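Local coordinates for topoisomerase I-like protein (Leishmania donovani, PDB 2B9S), which relaxes supercoiled DNA by transiently nicking one strand, serving as the large, DNA-binding subunit of a heterodimeric type IB topoisomerase, at a contact of chain A with DNA and the interface of chains A and B. Coordinates in Å, arbitrary orientation; residue numbers count along the deposited sequence, not the author numbering. Chains: chain A, topoisomerase I-like protein; chain B, DNA topoisomerase I-like protein.

Contact 1: a contact of chain A with DNA. Residues chain A 17, 211-214, 226, 228. With nucleotides of chain C.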
# COMPACT_ATOMS: atom_id res chain seq x y z
N LYS A 17 6.05 -14.58 -10.76
CA LYS A 17 7.12 -13.90 -10.01
C LYS A 17 8.38 -14.77 -9.98
O LYS A 17 8.29 -15.97 -9.69
CB LYS A 17 6.63 -13.58 -8.58
CG LYS A 17 7.37 -12.48 -7.78
CD LYS A 17 6.81 -12.45 -6.34
CE LYS A 17 7.19 -11.21 -5.48
NZ LYS A 17 8.64 -11.11 -5.35
N THR A 211 14.34 -11.46 -14.66
CA THR A 211 13.47 -12.16 -13.70
C THR A 211 12.73 -11.19 -12.78
O THR A 211 11.95 -11.63 -11.91
CB THR A 211 14.25 -13.19 -12.84
OG1 THR A 211 15.24 -12.51 -12.05
CG2 THR A 211 14.92 -14.26 -13.71
N VAL A 212 12.98 -9.89 -12.95
CA VAL A 212 12.26 -8.84 -12.19
C VAL A 212 11.54 -7.84 -13.11
O VAL A 212 11.81 -7.80 -14.31
CB VAL A 212 13.18 -8.13 -11.09
CG1 VAL A 212 13.73 -9.17 -10.10
CG2 VAL A 212 14.31 -7.29 -11.71
N THR A 213 10.63 -7.04 -12.54
CA THR A 213 9.70 -6.17 -13.30
C THR A 213 9.94 -4.68 -13.05
O THR A 213 9.16 -3.83 -13.50
CB THR A 213 8.21 -6.42 -12.94
OG1 THR A 213 7.98 -6.05 -11.57
CG2 THR A 213 7.79 -7.85 -13.15
N TRP A 214 10.99 -4.37 -12.29
CA TRP A 214 11.27 -2.99 -11.92
C TRP A 214 12.34 -2.37 -12.80
O TRP A 214 13.22 -3.09 -13.32
CB TRP A 214 11.65 -2.88 -10.44
CG TRP A 214 12.77 -3.76 -9.92
CD1 TRP A 214 12.64 -4.97 -9.28
CD2 TRP A 214 14.19 -3.44 -9.88
NE1 TRP A 214 13.88 -5.43 -8.90
CE2 TRP A 214 14.84 -4.51 -9.25
CE3 TRP A 214 14.96 -2.37 -10.34
CZ2 TRP A 214 16.22 -4.54 -9.07
CZ3 TRP A 214 16.32 -2.39 -10.16
CH2 TRP A 214 16.94 -3.47 -9.52
N MET A 226 13.54 -0.87 0.53
CA MET A 226 13.76 -0.82 -0.91
C MET A 226 12.54 -0.25 -1.66
O MET A 226 11.41 -0.71 -1.46
CB MET A 226 14.14 -2.20 -1.43
CG MET A 226 15.45 -2.73 -0.81
SD MET A 226 15.81 -4.48 -1.15
CE MET A 226 16.57 -4.28 -2.75
N TYR A 228 10.96 1.00 -5.57
CA TYR A 228 11.07 0.59 -6.97
C TYR A 228 10.24 1.44 -7.87
O TYR A 228 9.10 1.78 -7.53
CB TYR A 228 10.59 -0.83 -7.18
CG TYR A 228 11.29 -1.85 -6.36
CD1 TYR A 228 12.45 -2.46 -6.83
CD2 TYR A 228 10.77 -2.26 -5.12
CE1 TYR A 228 13.09 -3.39 -6.09
CE2 TYR A 228 11.43 -3.18 -4.37
CZ TYR A 228 12.58 -3.75 -4.86
OH TYR A 228 13.22 -4.71 -4.13
P DG C 6 19.36 -7.65 -1.18
OP1 DG C 6 20.40 -8.23 -2.06
OP2 DG C 6 19.41 -6.26 -0.72
O5' DG C 6 17.94 -7.93 -1.88
C5' DG C 6 17.54 -9.23 -2.32
C4' DG C 6 16.07 -9.20 -2.70
O4' DG C 6 15.21 -9.27 -1.54
C3' DG C 6 15.61 -7.95 -3.44
O3' DG C 6 15.44 -8.39 -4.80
C2' DG C 6 14.27 -7.57 -2.78
C1' DG C 6 13.93 -8.77 -1.90
N9 DG C 6 13.24 -8.48 -0.63
C8 DG C 6 13.60 -7.57 0.36
N7 DG C 6 12.75 -7.57 1.37
C5 DG C 6 11.80 -8.53 1.03
C6 DG C 6 10.66 -8.99 1.70
O6 DG C 6 10.25 -8.62 2.80
N1 DG C 6 9.94 -9.96 1.00
C2 DG C 6 10.30 -10.45 -0.23
N2 DG C 6 9.52 -11.39 -0.81
N3 DG C 6 11.37 -10.03 -0.87
C4 DG C 6 12.07 -9.09 -0.19
P DA C 7 15.01 -7.44 -6.01
OP1 DA C 7 15.68 -8.03 -7.19
OP2 DA C 7 15.21 -6.02 -5.64
O5' DA C 7 13.46 -7.67 -6.19
C5' DA C 7 12.94 -8.97 -6.33
C4' DA C 7 11.43 -8.92 -6.34
O4' DA C 7 10.98 -8.91 -4.96
C3' DA C 7 10.75 -7.72 -7.01
O3' DA C 7 9.51 -8.19 -7.50
C2' DA C 7 10.39 -6.83 -5.84
C1' DA C 7 9.98 -7.93 -4.85
N9 DA C 7 9.90 -7.44 -3.46
C8 DA C 7 10.75 -6.54 -2.90
N7 DA C 7 10.45 -6.28 -1.66
C5 DA C 7 9.33 -7.02 -1.40
C6 DA C 7 8.56 -7.15 -0.25
N6 DA C 7 8.83 -6.47 0.88
N1 DA C 7 7.50 -7.98 -0.31
C2 DA C 7 7.28 -8.66 -1.44
N3 DA C 7 7.94 -8.60 -2.59
C4 DA C 7 8.97 -7.76 -2.51
P DC C 8 9.14 -8.40 -9.03
OP1 DC C 8 9.48 -9.76 -9.40
OP2 DC C 8 9.71 -7.29 -9.84
O5' DC C 8 7.59 -8.00 -9.00
C5' DC C 8 6.54 -8.77 -8.57
C4' DC C 8 5.81 -8.22 -7.33
O4' DC C 8 6.67 -7.68 -6.30
C3' DC C 8 4.74 -7.15 -7.44
O3' DC C 8 3.61 -7.67 -8.15
C2' DC C 8 4.43 -7.01 -5.95
C1' DC C 8 5.75 -7.40 -5.26
N1 DC C 8 6.25 -6.32 -4.35
C2 DC C 8 5.69 -6.24 -3.06
O2 DC C 8 4.83 -7.06 -2.72
N3 DC C 8 6.11 -5.26 -2.22
C4 DC C 8 7.04 -4.38 -2.62
N4 DC C 8 7.41 -3.45 -1.73
C5 DC C 8 7.62 -4.42 -3.94
C6 DC C 8 7.19 -5.40 -4.77
O HOH W 1 9.30 -11.61 -11.27

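Contact 2: the interface of chains A and B. Residues chain A 246, 387, 391; chain B 21-25, 53, 62.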
# COMPACT_ATOMS: atom_id res chain seq x y z
N PHE A 246 -6.90 -13.11 -9.59
CA PHE A 246 -8.33 -13.41 -9.49
C PHE A 246 -8.67 -14.84 -9.88
O PHE A 246 -9.61 -15.43 -9.34
CB PHE A 246 -9.17 -12.40 -10.26
CG PHE A 246 -9.26 -11.08 -9.60
CD1 PHE A 246 -8.69 -9.95 -10.18
CD2 PHE A 246 -9.89 -10.95 -8.37
CE1 PHE A 246 -8.78 -8.72 -9.57
CE2 PHE A 246 -9.97 -9.70 -7.73
CZ PHE A 246 -9.42 -8.60 -8.34
N THR A 387 -9.19 -11.80 -1.16
CA THR A 387 -9.66 -11.65 -2.55
C THR A 387 -10.90 -12.50 -2.81
O THR A 387 -11.87 -12.03 -3.43
CB THR A 387 -8.56 -12.08 -3.56
OG1 THR A 387 -7.33 -11.43 -3.26
CG2 THR A 387 -8.97 -11.74 -4.99
N SER A 391 -14.75 -10.92 -3.43
CA SER A 391 -15.35 -11.23 -4.73
C SER A 391 -16.60 -12.11 -4.62
O SER A 391 -17.58 -11.86 -5.30
CB SER A 391 -14.32 -11.89 -5.64
OG SER A 391 -13.46 -10.91 -6.17
N ASN B 21 -8.70 -3.30 -5.88
CA ASN B 21 -7.73 -4.37 -5.55
C ASN B 21 -8.33 -5.74 -5.34
O ASN B 21 -7.63 -6.74 -5.53
CB ASN B 21 -6.91 -4.04 -4.26
CG ASN B 21 -6.23 -2.67 -4.30
OD1 ASN B 21 -5.18 -2.50 -4.91
ND2 ASN B 21 -6.81 -1.70 -3.62
N TYR B 22 -9.58 -5.79 -4.90
CA TYR B 22 -10.14 -6.98 -4.25
C TYR B 22 -11.27 -7.72 -4.97
O TYR B 22 -11.37 -8.95 -4.86
CB TYR B 22 -10.58 -6.64 -2.82
CG TYR B 22 -9.41 -6.57 -1.84
CD1 TYR B 22 -8.92 -5.36 -1.38
CD2 TYR B 22 -8.78 -7.75 -1.42
CE1 TYR B 22 -7.86 -5.31 -0.52
CE2 TYR B 22 -7.71 -7.72 -0.55
CZ TYR B 22 -7.25 -6.50 -0.10
OH TYR B 22 -6.18 -6.49 0.76
N ILE B 23 -12.12 -6.99 -5.68
CA ILE B 23 -13.25 -7.58 -6.42
C ILE B 23 -12.82 -7.90 -7.87
O ILE B 23 -12.23 -7.05 -8.54
CB ILE B 23 -14.44 -6.62 -6.45
CG1 ILE B 23 -14.86 -6.21 -5.04
CG2 ILE B 23 -15.60 -7.25 -7.22
CD1 ILE B 23 -15.67 -4.92 -5.02
N ASP B 24 -13.10 -9.12 -8.34
CA ASP B 24 -12.87 -9.46 -9.73
C ASP B 24 -13.64 -8.42 -10.57
O ASP B 24 -14.85 -8.25 -10.39
CB ASP B 24 -13.32 -10.90 -9.97
CG ASP B 24 -12.80 -11.50 -11.27
OD1 ASP B 24 -12.75 -10.77 -12.28
OD2 ASP B 24 -12.46 -12.70 -11.29
N PRO B 25 -12.93 -7.66 -11.43
CA PRO B 25 -13.64 -6.60 -12.17
C PRO B 25 -14.66 -7.15 -13.20
O PRO B 25 -15.57 -6.42 -13.62
CB PRO B 25 -12.51 -5.83 -12.86
CG PRO B 25 -11.39 -6.77 -12.92
CD PRO B 25 -11.50 -7.70 -11.76
N TRP B 53 -8.98 -6.16 -19.85
CA TRP B 53 -9.17 -7.59 -20.02
C TRP B 53 -10.48 -8.09 -19.39
O TRP B 53 -10.89 -9.23 -19.60
CB TRP B 53 -7.95 -8.31 -19.40
CG TRP B 53 -7.67 -7.96 -17.93
CD1 TRP B 53 -6.82 -6.97 -17.46
CD2 TRP B 53 -8.22 -8.60 -16.76
NE1 TRP B 53 -6.82 -6.97 -16.08
CE2 TRP B 53 -7.67 -7.95 -15.62
CE3 TRP B 53 -9.13 -9.65 -16.56
CZ2 TRP B 53 -7.99 -8.33 -14.29
CZ3 TRP B 53 -9.46 -10.02 -15.23
CH2 TRP B 53 -8.88 -9.36 -14.11
N PHE B 62 -18.08 -15.91 -11.17
CA PHE B 62 -16.84 -16.01 -10.39
C PHE B 62 -16.76 -17.41 -9.78
O PHE B 62 -17.70 -17.85 -9.11
CB PHE B 62 -16.78 -14.92 -9.32
CG PHE B 62 -15.50 -14.90 -8.51
CD1 PHE B 62 -15.42 -15.56 -7.27
CD2 PHE B 62 -14.37 -14.22 -8.97
CE1 PHE B 62 -14.24 -15.54 -6.52
CE2 PHE B 62 -13.19 -14.20 -8.23
CZ PHE B 62 -13.12 -14.87 -7.00
OXT PHE B 62 -15.77 -18.13 -9.96
O HOH W 2 -6.77 -8.75 -3.95

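Contact 1: a contact of chain A with DNA
A:Thr213 grips the phosphate of DC8 through two donors at once. Its backbone N gives a hydrogen bond of 2.9 Å to the phosphate oxygen OP2, and its hydroxyl OG1 gives a second, of 2.7 Å, to the same OP2. The hydroxyl stands between its own backbone N and carbonyl carbon (chi1 65°), which brings both donors onto one oxygen; a small beta-branched alcohol suits such a clamp. The other phosphate oxygen is reached indirectly: a water lies 2.7 Å from the carbonyl O of A:Thr211 and 2.6 Å from OP1 of DC8.

One phosphate along, the phenol OH of A:Tyr228 donates to OP2 of DA7 at 2.8 Å, with that oxygen at the edge of the ring and in its plane. The same ring also leans on the bases, CE2 lying 3.7 Å from C8 of DA7, on the major-groove side. A:Met226 rests its flexible thioether on the sugar of DG6, SD being 3.8 Å from C2'. A:Lys17 stretches its methylenes past the DC8 sugar, and its NZ makes a weak hydrogen bond to the deoxyribose ring oxygen O4' of DA7.

Behind these, the indole of A:Trp214 has A:Val212 CG2 over the rim of one face and A:Tyr228 CD1 over the rim of the other, which should steady the phenol. Since the hydrogen bonds go to phosphates and sugar, the site probably holds duplex DNA largely irrespective of sequence.

Contact 2: the interface of chains A and B
The phenyl ring of A:Phe246 carries B:Asp24 on one face and meets the backbone carbonyl carbon of B:Tyr22 at its edge, in plane. B:Tyr22 closes the Ser-Lys-X-X-Tyr motif of type IB topoisomerases and is its catalytic nucleophile. The alpha-carbon CA of B:Asp24 makes a CH-pi contact with the face, offset toward the rim, 3.5 Å from CE2 of A:Phe246. The carboxylate also stacks on the ring, its plane tilted by 29°. At the rim, CE1 of A:Phe246 touches CD of B:Pro25 at 3.6 Å. The indole of B:Trp53 crosses the phenyl side chain at about a right angle in direction and meets it edge to rim, CH2 lying 4.0 Å from CD1 of A:Phe246. A large, flat, apolar side chain suits this place, where it can lie against backbone and ring carbons together.

The ring of B:Phe62, the C-terminal residue, receives CB of A:Ser391 on one face, 3.5 Å from CZ; OD2 of B:Asp24 lies in plane at its edge.

Beside these rings, A:Ser391 works as both acceptor and donor. Its hydroxyl OG accepts from the backbone N of B:Asp24 at 2.8 Å and donates to the carbonyl O of B:Tyr22 at 3.2 Å, in the carbonyl plane on a lone pair (C=O...OG 129°), a pair of bonds that probably helps to place the nucleophile. With OG anti to its own carbonyl carbon (chi1 -79°), the hydroxyl turns toward this backbone, and serine is small enough to let the chain come close. One turn earlier in helix 384-400, A:Thr387 offers its carbonyl O to the same OG, though weakly. Its hydroxyl OG1 binds a water at 2.8 Å that lies 2.7 Å from the carbonyl O of B:Asn21, the last residue of helix 16-21.

The C-alpha centres of contact 1 and contact 2 lie about 23 Å apart, and the two share no residue. Chain A takes part in both: strand 226-229, which serves contact 1, is followed closely in sequence by helix 236-266, which serves contact 2. Contact 1 fixes the duplex to the large subunit, while contact 2 fixes to that subunit the segment of chain B that bears the nucleophilic tyrosine. Neither chain alone would supply both functions. Next to contact 2, A:Arg386 belongs to the vanadate pocket of the transition-state complex, so helix 384-400 probably links subunit docking with the active site.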